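Local coordinates for choline kinase (Cryptosporidium parvum, PDB 3MES), which probably transfers phosphate from ATP to choline or ethanolamine, as a magnesium-dependent kinase of the choline/ethanolamine kinase family, at residues M175-I180 with L338-Q343; S261-H266 with N292-D297; H266-E271 with Y286-I291. All blocks are in the same frame, centred on the assembly; numbering follows the deposited sequence.

Contact 1: residues M175-I180 with L338-Q343; sequences MGSLHI and LSQTLQ
Gly-176 and Thr-341 mark the closest backbone approach of a near-parallel helix pair at the surface of the fold, where the C-terminal ends of helices 165-179 and 327-342 meet. The axes of the two short segments pass 8.3 Å apart and cross at -27°, and the CA atoms of Gly-176 and Thr-341 are 5.4 Å apart. With no side chain at Gly-176, its backbone is itself the contact surface: the methyl CG2 of Thr-341 lies 3.8 Å from Gly-176 CA, and CG of Gln-340 comes within 3.7 Å of Gly-176 C. Gln-340 has CG anti to its backbone N (chi1 170°) and then bends at chi2 (71°), which lays the chain along the backbone of Gly-176 and Ser-177 and carries the amide to the Ser-177 hydroxyl. Ser-177 OG and Gln-340 NE2 are 2.9 Å apart, but the angle is too poor for a hydrogen bond, and NE2 is instead bound by the carbonyl of Lys-173, one turn earlier. At the other end of the patch, the CG2 branch of Ile-180 lies 3.7 Å from Thr-341 CB, the two side chains crossing obliquely. Gln-343, the first residue past helix 327-342 to leave helical angles, has positive phi, and its NE2 donates back to Gln-340 O (2.9 Å) on a carbonyl lone pair. Inward of this patch, His-179 bonds Tyr-337 and Asp-297, and Leu-178 packs on Phe-264 of strand 262-265. Beyond helix 327-342, Leu-338 rests on helix 351-362, while His-166 of the second subunit packs on Gln-340.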
loop_
_atom_site.group_PDB
_atom_site.type_symbol
_atom_site.label_atom_id
_atom_site.label_comp_id
_atom_site.label_asym_id
_atom_site.label_seq_id
_atom_site.Cartn_x
_atom_site.Cartn_y
_atom_site.Cartn_z
ATOM N N MET B 175 -3.869 -6.543 6.278
ATOM C CA MET B 175 -4.368 -7.679 7.049
ATOM C C MET B 175 -3.201 -8.515 7.568
ATOM O O MET B 175 -3.202 -8.954 8.718
ATOM C CB MET B 175 -5.310 -8.542 6.201
ATOM C CG MET B 175 -5.939 -9.705 6.955
ATOM S SD MET B 175 -6.983 -10.756 5.922
ATOM C CE MET B 175 -8.367 -9.670 5.595
ATOM N N GLY B 176 -2.199 -8.720 6.718
ATOM C CA GLY B 176 -1.010 -9.476 7.099
ATOM C C GLY B 176 -0.244 -8.844 8.246
ATOM O O GLY B 176 0.217 -9.539 9.151
ATOM N N SER B 177 -0.101 -7.521 8.207
ATOM C CA SER B 177 0.599 -6.792 9.263
ATOM C C SER B 177 -0.122 -6.922 10.595
ATOM O O SER B 177 0.501 -6.917 11.655
ATOM C CB SER B 177 0.740 -5.313 8.898
ATOM O OG SER B 177 1.833 -5.111 8.021
ATOM N N LEU B 178 -1.442 -7.038 10.528
ATOM C CA LEU B 178 -2.275 -7.135 11.716
ATOM C C LEU B 178 -2.289 -8.567 12.245
ATOM O O LEU B 178 -2.363 -8.796 13.451
ATOM C CB LEU B 178 -3.695 -6.662 11.386
ATOM C CG LEU B 178 -4.739 -6.573 12.502
ATOM C CD1 LEU B 178 -5.668 -7.774 12.488
ATOM C CD2 LEU B 178 -4.079 -6.388 13.870
ATOM N N HIS B 179 -2.197 -9.526 11.331
ATOM C CA HIS B 179 -2.272 -10.937 11.682
ATOM C C HIS B 179 -1.078 -11.438 12.492
ATOM O O HIS B 179 -1.229 -12.310 13.347
ATOM C CB HIS B 179 -2.443 -11.778 10.416
ATOM C CG HIS B 179 -3.864 -11.902 9.964
ATOM N ND1 HIS B 179 -4.318 -12.968 9.217
ATOM C CD2 HIS B 179 -4.940 -11.108 10.177
ATOM C CE1 HIS B 179 -5.608 -12.818 8.976
ATOM N NE2 HIS B 179 -6.010 -11.696 9.548
ATOM N N ILE B 180 0.104 -10.887 12.232
ATOM C CA ILE B 180 1.334 -11.405 12.836
ATOM C C ILE B 180 1.616 -10.905 14.258
ATOM O O ILE B 180 2.509 -11.418 14.930
ATOM C CB ILE B 180 2.568 -11.121 11.943
ATOM C CG1 ILE B 180 2.639 -9.640 11.569
ATOM C CG2 ILE B 180 2.539 -11.977 10.694
ATOM C CD1 ILE B 180 3.222 -8.766 12.651
ATOM N N LEU B 338 1.048 -13.600 2.310
ATOM C CA LEU B 338 2.121 -14.459 2.803
ATOM C C LEU B 338 3.484 -13.781 2.725
ATOM O O LEU B 338 4.327 -13.962 3.604
ATOM C CB LEU B 338 2.147 -15.780 2.033
ATOM C CG LEU B 338 0.962 -16.709 2.300
ATOM C CD1 LEU B 338 0.973 -17.894 1.344
ATOM C CD2 LEU B 338 0.979 -17.176 3.747
ATOM N N SER B 339 3.703 -13.009 1.665
ATOM C CA SER B 339 4.933 -12.248 1.538
ATOM C C SER B 339 5.079 -11.337 2.749
ATOM O O SER B 339 6.184 -11.106 3.235
ATOM C CB SER B 339 4.937 -11.427 0.247
ATOM O OG SER B 339 4.897 -12.270 -0.892
ATOM N N GLN B 340 3.949 -10.837 3.238
ATOM C CA GLN B 340 3.931 -9.934 4.380
ATOM C C GLN B 340 4.112 -10.687 5.697
ATOM O O GLN B 340 4.951 -10.314 6.517
ATOM C CB GLN B 340 2.632 -9.122 4.395
ATOM C CG GLN B 340 2.390 -8.324 5.673
ATOM C CD GLN B 340 3.330 -7.144 5.826
ATOM O OE1 GLN B 340 4.476 -7.298 6.250
ATOM N NE2 GLN B 340 2.845 -5.955 5.490
ATOM N N THR B 341 3.334 -11.750 5.896
ATOM C CA THR B 341 3.400 -12.505 7.148
ATOM C C THR B 341 4.706 -13.285 7.277
ATOM O O THR B 341 5.269 -13.393 8.368
ATOM C CB THR B 341 2.206 -13.473 7.318
ATOM O OG1 THR B 341 2.255 -14.492 6.310
ATOM C CG2 THR B 341 0.884 -12.726 7.222
ATOM N N LEU B 342 5.190 -13.820 6.161
ATOM C CA LEU B 342 6.403 -14.633 6.168
ATOM C C LEU B 342 7.655 -13.817 5.855
ATOM O O LEU B 342 8.772 -14.254 6.125
ATOM C CB LEU B 342 6.273 -15.800 5.184
ATOM C CG LEU B 342 5.203 -16.846 5.510
ATOM C CD1 LEU B 342 5.077 -17.866 4.386
ATOM C CD2 LEU B 342 5.507 -17.537 6.830
ATOM N N GLN B 343 7.467 -12.632 5.284
ATOM C CA GLN B 343 8.594 -11.780 4.915
ATOM C C GLN B 343 9.511 -12.456 3.896
ATOM O O GLN B 343 10.735 -12.343 3.976
ATOM C CB GLN B 343 9.393 -11.378 6.157
ATOM C CG GLN B 343 8.680 -10.376 7.049
ATOM C CD GLN B 343 8.473 -9.040 6.364
ATOM O OE1 GLN B 343 9.392 -8.491 5.760
ATOM N NE2 GLN B 343 7.262 -8.511 6.454
#

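Contact 2: residues S261-H266 with N292-D297; sequences SLVFAH and NFAGAD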
loop_
_atom_site.group_PDB
_atom_site.type_symbol
_atom_site.label_atom_id
_atom_site.label_comp_id
_atom_site.label_asym_id
_atom_site.label_seq_id
_atom_site.Cartn_x
_atom_site.Cartn_y
_atom_site.Cartn_z
ATOM N N SER B 261 -3.426 -21.098 10.302
ATOM C CA SER B 261 -2.546 -20.392 11.209
ATOM C C SER B 261 -3.384 -19.584 12.196
ATOM O O SER B 261 -4.461 -19.091 11.852
ATOM C CB SER B 261 -1.625 -19.468 10.415
ATOM O OG SER B 261 -0.647 -18.882 11.250
ATOM N N LEU B 262 -2.897 -19.462 13.425
ATOM C CA LEU B 262 -3.601 -18.691 14.441
ATOM C C LEU B 262 -3.083 -17.262 14.481
ATOM O O LEU B 262 -1.925 -17.021 14.819
ATOM C CB LEU B 262 -3.471 -19.354 15.811
ATOM C CG LEU B 262 -4.221 -20.679 15.923
ATOM C CD1 LEU B 262 -4.154 -21.224 17.342
ATOM C CD2 LEU B 262 -5.664 -20.494 15.481
ATOM N N VAL B 263 -3.950 -16.319 14.133
ATOM C CA VAL B 263 -3.553 -14.923 14.010
ATOM C C VAL B 263 -4.562 -14.015 14.698
ATOM O O VAL B 263 -5.672 -14.440 15.015
ATOM C CB VAL B 263 -3.463 -14.515 12.533
ATOM C CG1 VAL B 263 -2.646 -15.538 11.752
ATOM C CG2 VAL B 263 -4.859 -14.389 11.941
ATOM N N PHE B 264 -4.179 -12.764 14.936
ATOM C CA PHE B 264 -5.138 -11.796 15.454
ATOM C C PHE B 264 -5.909 -11.171 14.296
ATOM O O PHE B 264 -5.392 -10.318 13.574
ATOM C CB PHE B 264 -4.466 -10.720 16.310
ATOM C CG PHE B 264 -5.442 -9.903 17.110
ATOM C CD1 PHE B 264 -5.780 -10.276 18.401
ATOM C CD2 PHE B 264 -6.043 -8.783 16.561
ATOM C CE1 PHE B 264 -6.688 -9.535 19.139
ATOM C CE2 PHE B 264 -6.951 -8.035 17.293
ATOM C CZ PHE B 264 -7.275 -8.411 18.582
ATOM N N ALA B 265 -7.152 -11.608 14.128
ATOM C CA ALA B 265 -7.943 -11.240 12.963
ATOM C C ALA B 265 -8.806 -10.006 13.202
ATOM O O ALA B 265 -9.181 -9.707 14.334
ATOM C CB ALA B 265 -8.806 -12.409 12.532
ATOM N N HIS B 266 -9.110 -9.296 12.121
ATOM C CA HIS B 266 -10.031 -8.171 12.164
ATOM C C HIS B 266 -11.459 -8.687 12.315
ATOM O O HIS B 266 -12.219 -8.207 13.161
ATOM C CB HIS B 266 -9.909 -7.340 10.887
ATOM C CG HIS B 266 -10.736 -6.093 10.898
ATOM N ND1 HIS B 266 -12.082 -6.089 10.600
ATOM C CD2 HIS B 266 -10.406 -4.808 11.170
ATOM C CE1 HIS B 266 -12.546 -4.854 10.687
ATOM N NE2 HIS B 266 -11.550 -4.058 11.032
ATOM N N ASN B 292 -8.038 -15.909 15.652
ATOM C CA ASN B 292 -8.860 -16.708 14.756
ATOM C C ASN B 292 -8.005 -17.285 13.637
ATOM O O ASN B 292 -6.869 -16.849 13.427
ATOM C CB ASN B 292 -9.982 -15.843 14.171
ATOM C CG ASN B 292 -11.068 -16.663 13.492
ATOM O OD1 ASN B 292 -11.054 -17.893 13.527
ATOM N ND2 ASN B 292 -12.022 -15.976 12.871
ATOM N N PHE B 293 -8.542 -18.273 12.925
ATOM C CA PHE B 293 -7.847 -18.836 11.776
ATOM C C PHE B 293 -7.649 -17.766 10.708
ATOM O O PHE B 293 -8.600 -17.091 10.317
ATOM C CB PHE B 293 -8.620 -20.027 11.195
ATOM C CG PHE B 293 -8.504 -21.289 12.009
ATOM C CD1 PHE B 293 -7.262 -21.811 12.332
ATOM C CD2 PHE B 293 -9.636 -21.962 12.436
ATOM C CE1 PHE B 293 -7.151 -22.977 13.077
ATOM C CE2 PHE B 293 -9.533 -23.127 13.177
ATOM C CZ PHE B 293 -8.290 -23.636 13.497
ATOM N N ALA B 294 -6.414 -17.608 10.242
ATOM C CA ALA B 294 -6.114 -16.625 9.205
ATOM C C ALA B 294 -7.089 -16.732 8.039
ATOM O O ALA B 294 -7.553 -15.722 7.515
ATOM C CB ALA B 294 -4.680 -16.785 8.715
ATOM N N GLY B 295 -7.399 -17.965 7.641
ATOM C CA GLY B 295 -8.305 -18.213 6.522
ATOM C C GLY B 295 -9.705 -17.675 6.755
ATOM O O GLY B 295 -10.390 -17.264 5.818
ATOM N N ALA B 296 -10.138 -17.684 8.010
ATOM C CA ALA B 296 -11.444 -17.142 8.356
ATOM C C ALA B 296 -11.516 -15.662 7.995
ATOM O O ALA B 296 -12.460 -15.217 7.339
ATOM C CB ALA B 296 -11.729 -17.347 9.838
ATOM N N ASP B 297 -10.506 -14.906 8.414
ATOM C CA ASP B 297 -10.494 -13.464 8.200
ATOM C C ASP B 297 -10.425 -13.117 6.718
ATOM O O ASP B 297 -11.107 -12.202 6.250
ATOM C CB ASP B 297 -9.322 -12.820 8.944
ATOM C CG ASP B 297 -9.627 -11.404 9.387
ATOM O OD1 ASP B 297 -10.820 -11.034 9.394
ATOM O OD2 ASP B 297 -8.683 -10.662 9.735
#
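Leu-262 and Phe-293 lie side by side and point the same way, on one face of a short antiparallel ladder; CD2 of Leu-262 meets the phenyl ring obliquely, 3.8 Å from Phe-293 CE1. Both residues carry CG beside the backbone N and opposite the carbonyl carbon (chi1 -69° at Leu-262), in keeping with their shared direction. They form the non-hydrogen-bonded pair. The next pair, Val-263 with Asn-292, is hydrogen-bonded in both directions, Val-263 N to Asn-292 O at 3.0 Å and Asn-292 N to Val-263 O at 2.9 Å, and its side chains leave from the other face. The CG1 branch of Val-263 reaches along that face to the methyl of Ala-294 (CG1 to CB 3.9 Å). Phe-293 occupies the N-cap position of helix 294-303, and Ala-294 N, in the first turn, donates to Ser-261 O (2.9 Å, 162° at the hydrogen), so the strand pairing runs straight into the helix start.

One turn on, Asp-297 points back at the end of strand 262-265. Its OD2 accepts the backbone N-H of His-266 (2.8 Å) from above the carboxylate plane, 42° out of it, and packs 3.3 Å from Ala-265 CB. That oxygen has a second donor in His-179 NE2, and OD1 takes the backbone N-H of Asn-267; three bonds therefore fix the buried carboxylate and probably stabilise its negative charge. The imidazole of His-266 leads off the other way, where NE2 is hydrogen-bonded to Ile-284 O. A two-stranded ladder whose first strand leads into the His-Asn-Asp sequence, with a helix-borne aspartate gripping the backbone there, recalls the C-terminal lobe of protein-kinase-like folds, in which an aspartate at the start of helix F similarly holds the catalytic loop.

Contact 3: residues H266-E271 with Y286-I291; sequences HNDLQE and YEYSAI. With MG (magnesium ion), chain M; PT3 (N-propyl-tartramic acid), chain L; DME (decamethonium ion), chain K.
A type I turn from Tyr-286 to Ser-289 brings the loop against residues 266-271, with the CA atoms of His-266 and Ser-289 4.5 Å apart. Ser-289 OG donates to His-266 O (3.0 Å), in the carbonyl plane and on a lone pair. Asn-267 holds the neighbouring carbonyl: its ND2 reaches Tyr-288 O at 2.8 Å, nearly within the amide plane, with a weak second bond to Ala-290 O. A chi1 of -175° sets the His-266 ring opposite its own backbone N and against Tyr-286: CD2 comes 3.5 Å from Tyr-286 CD1 and the ring planes stand at 59°. With NE2 bonded to Ile-284 O, His-266 ND1 accepts the backbone N-H of Asp-268 (3.1 Å) in the ring plane. The Asp-268 carboxylate is turned 89° from the Tyr-288 ring; OD2 lies 3.8 Å from Tyr-288 CD2 and closely approaches O41 of N-propyl-tartramic acid (3.1 Å), while OD1 lies near methyl C16 of decamethonium. Glu-271 OE2 binds a magnesium ion at 2.4 Å, also held by the backbone carbonyl oxygens of Glu-304 and Tyr-307. The bonds are consistent with a second shell: Ser-289 and Asn-267 pin loop to turn, and His-266 probably helps set the Asp-268 carboxylate beside the ligands.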
loop_
_atom_site.group_PDB
_atom_site.type_symbol
_atom_site.label_atom_id
_atom_site.label_comp_id
_atom_site.label_asym_id
_atom_site.label_seq_id
_atom_site.Cartn_x
_atom_site.Cartn_y
_atom_site.Cartn_z
ATOM N N HIS B 266 -9.110 -9.296 12.121
ATOM C CA HIS B 266 -10.031 -8.171 12.164
ATOM C C HIS B 266 -11.459 -8.687 12.315
ATOM O O HIS B 266 -12.219 -8.207 13.161
ATOM C CB HIS B 266 -9.909 -7.340 10.887
ATOM C CG HIS B 266 -10.736 -6.093 10.898
ATOM N ND1 HIS B 266 -12.082 -6.089 10.600
ATOM C CD2 HIS B 266 -10.406 -4.808 11.170
ATOM C CE1 HIS B 266 -12.546 -4.854 10.687
ATOM N NE2 HIS B 266 -11.550 -4.058 11.032
ATOM N N ASN B 267 -11.815 -9.658 11.477
ATOM C CA ASN B 267 -13.084 -10.377 11.592
ATOM C C ASN B 267 -14.303 -9.663 11.004
ATOM O O ASN B 267 -15.424 -10.161 11.093
ATOM C CB ASN B 267 -13.347 -10.772 13.048
ATOM C CG ASN B 267 -12.491 -11.946 13.497
ATOM O OD1 ASN B 267 -12.204 -12.851 12.715
ATOM N ND2 ASN B 267 -12.083 -11.935 14.761
ATOM N N ASP B 268 -14.083 -8.502 10.397
ATOM C CA ASP B 268 -15.178 -7.732 9.820
ATOM C C ASP B 268 -14.625 -6.731 8.822
ATOM O O ASP B 268 -15.143 -5.619 8.688
ATOM C CB ASP B 268 -15.948 -6.993 10.921
ATOM C CG ASP B 268 -17.165 -6.249 10.391
ATOM O OD1 ASP B 268 -17.771 -6.713 9.402
ATOM O OD2 ASP B 268 -17.523 -5.203 10.975
ATOM N N LEU B 269 -13.564 -7.124 8.127
ATOM C CA LEU B 269 -12.887 -6.211 7.219
ATOM C C LEU B 269 -13.672 -6.031 5.926
ATOM O O LEU B 269 -13.296 -6.557 4.880
ATOM C CB LEU B 269 -11.462 -6.686 6.926
ATOM C CG LEU B 269 -10.528 -5.630 6.329
ATOM C CD1 LEU B 269 -10.476 -4.392 7.216
ATOM C CD2 LEU B 269 -9.134 -6.197 6.114
ATOM N N GLN B 270 -14.770 -5.287 6.015
ATOM C CA GLN B 270 -15.594 -4.963 4.852
ATOM C C GLN B 270 -15.214 -3.586 4.298
ATOM O O GLN B 270 -14.486 -2.835 4.946
ATOM C CB GLN B 270 -17.084 -5.062 5.215
ATOM C CG GLN B 270 -17.995 -4.048 4.546
ATOM C CD GLN B 270 -18.576 -3.053 5.534
ATOM O OE1 GLN B 270 -18.491 -3.244 6.746
ATOM N NE2 GLN B 270 -19.181 -1.991 5.021
ATOM N N GLU B 271 -15.689 -3.265 3.099
ATOM C CA GLU B 271 -15.229 -2.064 2.400
ATOM C C GLU B 271 -15.438 -0.765 3.185
ATOM O O GLU B 271 -14.616 0.147 3.120
ATOM C CB GLU B 271 -15.856 -1.958 1.005
ATOM C CG GLU B 271 -17.368 -1.798 0.995
ATOM C CD GLU B 271 -18.093 -3.116 1.167
ATOM O OE1 GLU B 271 -19.341 -3.105 1.209
ATOM O OE2 GLU B 271 -17.416 -4.163 1.260
ATOM N N TYR B 286 -12.786 -2.413 14.950
ATOM C CA TYR B 286 -12.171 -3.645 15.429
ATOM C C TYR B 286 -13.004 -4.301 16.521
ATOM O O TYR B 286 -12.474 -5.053 17.337
ATOM C CB TYR B 286 -10.762 -3.369 15.969
ATOM C CG TYR B 286 -9.822 -2.727 14.972
ATOM C CD1 TYR B 286 -9.018 -3.502 14.148
ATOM C CD2 TYR B 286 -9.735 -1.346 14.861
ATOM C CE1 TYR B 286 -8.157 -2.922 13.235
ATOM C CE2 TYR B 286 -8.878 -0.754 13.948
ATOM C CZ TYR B 286 -8.090 -1.548 13.138
ATOM O OH TYR B 286 -7.233 -0.966 12.231
ATOM N N GLU B 287 -14.305 -4.028 16.536
ATOM C CA GLU B 287 -15.166 -4.529 17.605
ATOM C C GLU B 287 -15.317 -6.054 17.598
ATOM O O GLU B 287 -15.714 -6.643 18.599
ATOM C CB GLU B 287 -16.543 -3.856 17.572
ATOM C CG GLU B 287 -17.679 -4.772 17.128
ATOM C CD GLU B 287 -19.050 -4.234 17.512
ATOM O OE1 GLU B 287 -19.887 -5.031 17.989
ATOM O OE2 GLU B 287 -19.289 -3.016 17.344
ATOM N N TYR B 288 -15.003 -6.691 16.473
ATOM C CA TYR B 288 -15.109 -8.149 16.373
ATOM C C TYR B 288 -13.734 -8.809 16.286
ATOM O O TYR B 288 -13.624 -9.997 15.983
ATOM C CB TYR B 288 -15.954 -8.553 15.160
ATOM C CG TYR B 288 -17.352 -7.976 15.155
ATOM C CD1 TYR B 288 -18.359 -8.537 15.930
ATOM C CD2 TYR B 288 -17.667 -6.875 14.370
ATOM C CE1 TYR B 288 -19.639 -8.013 15.930
ATOM C CE2 TYR B 288 -18.945 -6.344 14.362
ATOM C CZ TYR B 288 -19.928 -6.920 15.143
ATOM O OH TYR B 288 -21.200 -6.396 15.136
ATOM N N SER B 289 -12.688 -8.037 16.555
ATOM C CA SER B 289 -11.326 -8.541 16.421
ATOM C C SER B 289 -10.922 -9.448 17.578
ATOM O O SER B 289 -11.170 -9.138 18.743
ATOM C CB SER B 289 -10.340 -7.384 16.266
ATOM O OG SER B 289 -10.638 -6.637 15.098
ATOM N N ALA B 290 -10.300 -10.571 17.234
ATOM C CA ALA B 290 -9.876 -11.575 18.203
ATOM C C ALA B 290 -9.096 -12.666 17.475
ATOM O O ALA B 290 -9.182 -12.786 16.251
ATOM C CB ALA B 290 -11.081 -12.167 18.914
ATOM N N ILE B 291 -8.331 -13.458 18.219
ATOM C CA ILE B 291 -7.580 -14.540 17.600
ATOM C C ILE B 291 -8.524 -15.418 16.788
ATOM O O ILE B 291 -9.667 -15.647 17.183
ATOM C CB ILE B 291 -6.841 -15.407 18.634
ATOM C CG1 ILE B 291 -5.830 -14.564 19.411
ATOM C CG2 ILE B 291 -6.140 -16.571 17.942
ATOM C CD1 ILE B 291 -4.680 -14.063 18.566
HETATM MG MG MG M . -19.163 -5.755 1.071
HETATM O O1 PT3 L . -19.425 -2.135 13.003
HETATM O O11 PT3 L . -21.297 -2.427 14.185
HETATM C C1 PT3 L . -20.661 -2.284 13.117
HETATM C C2 PT3 L . -21.462 -2.313 11.819
HETATM O O2 PT3 L . -22.864 -2.401 12.089
HETATM C C3 PT3 L . -21.004 -3.528 11.019
HETATM O O3 PT3 L . -22.109 -4.395 10.760
HETATM C C4 PT3 L . -20.409 -3.020 9.715
HETATM O O41 PT3 L . -19.453 -3.591 9.195
HETATM N N4 PT3 L . -20.987 -1.919 9.239
HETATM C C41 PT3 L . -20.535 -1.272 7.999
HETATM C C42 PT3 L . -21.614 -0.315 7.490
HETATM C C43 PT3 L . -22.082 -0.715 6.090
HETATM N N1 DME K . -24.126 2.972 5.359
HETATM C C2 DME K . -25.204 2.617 6.298
HETATM C C3 DME K . -24.758 1.448 7.182
HETATM C C4 DME K . -25.957 0.805 7.888
HETATM C C5 DME K . -25.518 -0.326 8.826
HETATM C C6 DME K . -24.998 -1.536 8.041
HETATM C C7 DME K . -25.889 -2.764 8.251
HETATM C C8 DME K . -25.099 -3.926 8.858
HETATM C C9 DME K . -24.556 -4.864 7.778
HETATM C C10 DME K . -23.128 -5.310 8.111
HETATM C C11 DME K . -22.878 -6.743 7.640
HETATM N N12 DME K . -21.533 -7.181 8.049
HETATM C C13 DME K . -24.704 3.362 4.062
HETATM C C14 DME K . -23.355 4.098 5.911
HETATM C C15 DME K . -23.241 1.812 5.166
HETATM C C16 DME K . -20.518 -6.263 7.512
HETATM C C17 DME K . -21.454 -7.189 9.518
HETATM C C18 DME K . -21.287 -8.533 7.521
#

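In the fold
Following the chain from the N terminus, helix 165-179 supplies the first half of contact 1, whose partner in helix 327-342 comes only after 157 intervening residues. Within that long loop, strand 262-265 opens contact 2, closed at 292-297 after 25 intervening residues, and contact 3 closes a still shorter loop of 14 residues, from 271 to 286. The three are therefore nested, without crossing. Contacts 2 and 3 share His-266 and strand 290-293, and together connect helix 294-303 with the loop that carries ligand- and magnesium-binding residues. Contact 1 joins them from the outer helices, with helix 165-179 as the bridge and its Met-175 packed on Leu-269.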